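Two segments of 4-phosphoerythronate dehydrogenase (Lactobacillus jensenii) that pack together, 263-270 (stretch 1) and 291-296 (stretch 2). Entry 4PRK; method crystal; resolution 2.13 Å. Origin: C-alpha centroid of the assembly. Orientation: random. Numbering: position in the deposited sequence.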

# COMPACT_ATOMS: atom_id res chain seq x y z
N HIS A 263 13.47 -14.57 31.36
CA HIS A 263 14.56 -14.25 32.29
C HIS A 263 15.43 -13.09 31.87
O HIS A 263 16.52 -12.89 32.44
CB HIS A 263 15.46 -15.48 32.55
CG HIS A 263 14.68 -16.65 33.06
ND1 HIS A 263 14.63 -17.86 32.40
CD2 HIS A 263 13.88 -16.77 34.14
CE1 HIS A 263 13.85 -18.68 33.07
NE2 HIS A 263 13.37 -18.04 34.13
N GLU A 264 14.96 -12.31 30.89
CA GLU A 264 15.78 -11.19 30.38
C GLU A 264 16.07 -10.18 31.46
O GLU A 264 16.97 -9.36 31.36
CB GLU A 264 15.09 -10.49 29.20
CG GLU A 264 13.80 -9.82 29.57
CD GLU A 264 13.07 -9.25 28.36
OE1 GLU A 264 12.57 -8.11 28.49
OE2 GLU A 264 13.04 -9.91 27.28
N SER A 265 15.24 -10.19 32.48
CA SER A 265 15.35 -9.19 33.54
C SER A 265 16.71 -9.20 34.25
O SER A 265 17.14 -8.21 34.80
CB SER A 265 14.24 -9.40 34.56
OG SER A 265 13.01 -8.91 34.02
N SER A 266 17.37 -10.33 34.25
CA SER A 266 18.67 -10.41 34.85
C SER A 266 19.70 -9.53 34.14
O SER A 266 20.58 -8.99 34.77
CB SER A 266 19.13 -11.85 34.99
OG SER A 266 19.83 -12.26 33.86
N TYR A 267 19.64 -9.45 32.82
CA TYR A 267 20.62 -8.69 32.06
C TYR A 267 20.17 -7.59 31.10
O TYR A 267 20.95 -6.72 30.78
CB TYR A 267 21.55 -9.65 31.34
CG TYR A 267 20.86 -10.59 30.41
CD1 TYR A 267 20.01 -11.56 30.88
CD2 TYR A 267 21.08 -10.51 29.05
CE1 TYR A 267 19.39 -12.43 30.02
CE2 TYR A 267 20.46 -11.37 28.19
CZ TYR A 267 19.62 -12.33 28.68
OH TYR A 267 19.00 -13.18 27.83
N PHE A 268 18.94 -7.62 30.62
CA PHE A 268 18.46 -6.57 29.72
C PHE A 268 18.42 -5.23 30.45
O PHE A 268 18.03 -5.16 31.60
CB PHE A 268 17.08 -6.92 29.16
CG PHE A 268 17.10 -7.79 27.94
CD1 PHE A 268 18.17 -8.61 27.67
CD2 PHE A 268 16.03 -7.80 27.08
CE1 PHE A 268 18.17 -9.40 26.55
CE2 PHE A 268 16.03 -8.58 25.96
CZ PHE A 268 17.10 -9.39 25.69
N PHE A 269 18.83 -4.17 29.78
CA PHE A 269 18.89 -2.84 30.36
C PHE A 269 20.04 -2.60 31.36
O PHE A 269 20.04 -1.60 32.04
CB PHE A 269 17.52 -2.42 30.91
CG PHE A 269 16.44 -2.49 29.87
CD1 PHE A 269 16.61 -1.88 28.64
CD2 PHE A 269 15.29 -3.21 30.10
CE1 PHE A 269 15.64 -1.93 27.68
CE2 PHE A 269 14.32 -3.29 29.13
CZ PHE A 269 14.50 -2.66 27.92
N LYS A 270 21.03 -3.50 31.40
CA LYS A 270 22.17 -3.39 32.35
C LYS A 270 23.44 -3.51 31.60
O LYS A 270 23.41 -3.96 30.45
CB LYS A 270 22.12 -4.50 33.40
CG LYS A 270 21.06 -4.23 34.41
CD LYS A 270 20.45 -5.50 34.94
CE LYS A 270 19.31 -5.14 35.86
NZ LYS A 270 18.60 -6.38 36.23
N ILE A 291 18.49 -13.32 15.51
CA ILE A 291 18.76 -11.99 15.99
C ILE A 291 18.28 -11.89 17.41
O ILE A 291 17.18 -12.35 17.70
CB ILE A 291 18.04 -10.92 15.16
CG1 ILE A 291 18.72 -10.69 13.83
CG2 ILE A 291 18.02 -9.57 15.86
CD1 ILE A 291 17.90 -9.78 12.92
N VAL A 292 19.06 -11.28 18.30
CA VAL A 292 18.51 -10.86 19.59
C VAL A 292 18.83 -9.41 19.81
O VAL A 292 19.94 -9.02 19.62
CB VAL A 292 19.03 -11.66 20.81
CG1 VAL A 292 18.26 -11.26 22.10
CG2 VAL A 292 18.94 -13.17 20.54
N THR A 293 17.81 -8.64 20.19
CA THR A 293 17.93 -7.26 20.56
C THR A 293 17.42 -7.10 21.98
O THR A 293 16.57 -7.88 22.44
CB THR A 293 17.11 -6.33 19.63
OG1 THR A 293 15.81 -6.89 19.37
CG2 THR A 293 17.87 -6.14 18.30
N PRO A 294 17.93 -6.10 22.70
CA PRO A 294 17.62 -5.90 24.10
C PRO A 294 16.35 -5.14 24.35
O PRO A 294 16.41 -4.02 24.84
CB PRO A 294 18.82 -5.09 24.61
CG PRO A 294 19.33 -4.38 23.42
CD PRO A 294 18.82 -5.05 22.20
N HIS A 295 15.22 -5.75 24.00
CA HIS A 295 13.91 -5.14 24.19
C HIS A 295 13.93 -3.69 23.70
O HIS A 295 13.42 -2.78 24.36
CB HIS A 295 13.41 -5.26 25.66
CG HIS A 295 11.97 -5.68 25.78
ND1 HIS A 295 10.93 -5.00 25.16
CD2 HIS A 295 11.39 -6.73 26.42
CE1 HIS A 295 9.79 -5.62 25.40
NE2 HIS A 295 10.04 -6.66 26.17
N SER A 296 14.47 -3.47 22.51
CA SER A 296 14.51 -2.15 21.98
C SER A 296 13.52 -1.95 20.81
O SER A 296 13.65 -0.96 20.02
CB SER A 296 15.96 -1.85 21.56
OG SER A 296 16.46 -2.77 20.55

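No hydrogen bond crosses between these stretches; about 275 Å² of summed surface is buried, mostly around two phenylalanine rings. Stretch 2 enters as a strand, with Ile291 out of reach. Val292 makes the first contact: its CB points toward stretch 1, and CG1 lies 4.2 Å from Phe268 CZ, at the edge of the ring, where a compact branched side chain offers a methyl without covering the face. The CA-to-CB bond of Thr293 points away from stretch 1, and its OG1 is hydrogen-bonded elsewhere in the structure; toward stretch 1 the residue contributes backbone, its O 3.6 Å from Phe268 CZ.

The CA atoms of the two stretches come closest at Pro294, whose CA is 5.7 Å from Phe268 CA. The same Pro294 CA sits over the phenyl face, 3.9 Å from the Phe268 ring centroid in a CH-pi contact, so main chain rather than side chain lies against the aromatic surface. Phe268, with chi1 in m, is buried and aims its CB here. Pro294 O also meets Phe269 CE1 at 3.6 Å.

His295 loses the most area, 69 Å². Its CB lies 3.9 Å from Phe268 CD2 and 3.6 Å from Phe269 CZ, so one methylene serves both rings. Phe269 starts sideways, at positive phi within the type II turn Tyr267–Lys270, yet its long side chain brings the ring end in. Ser296 adds essentially nothing.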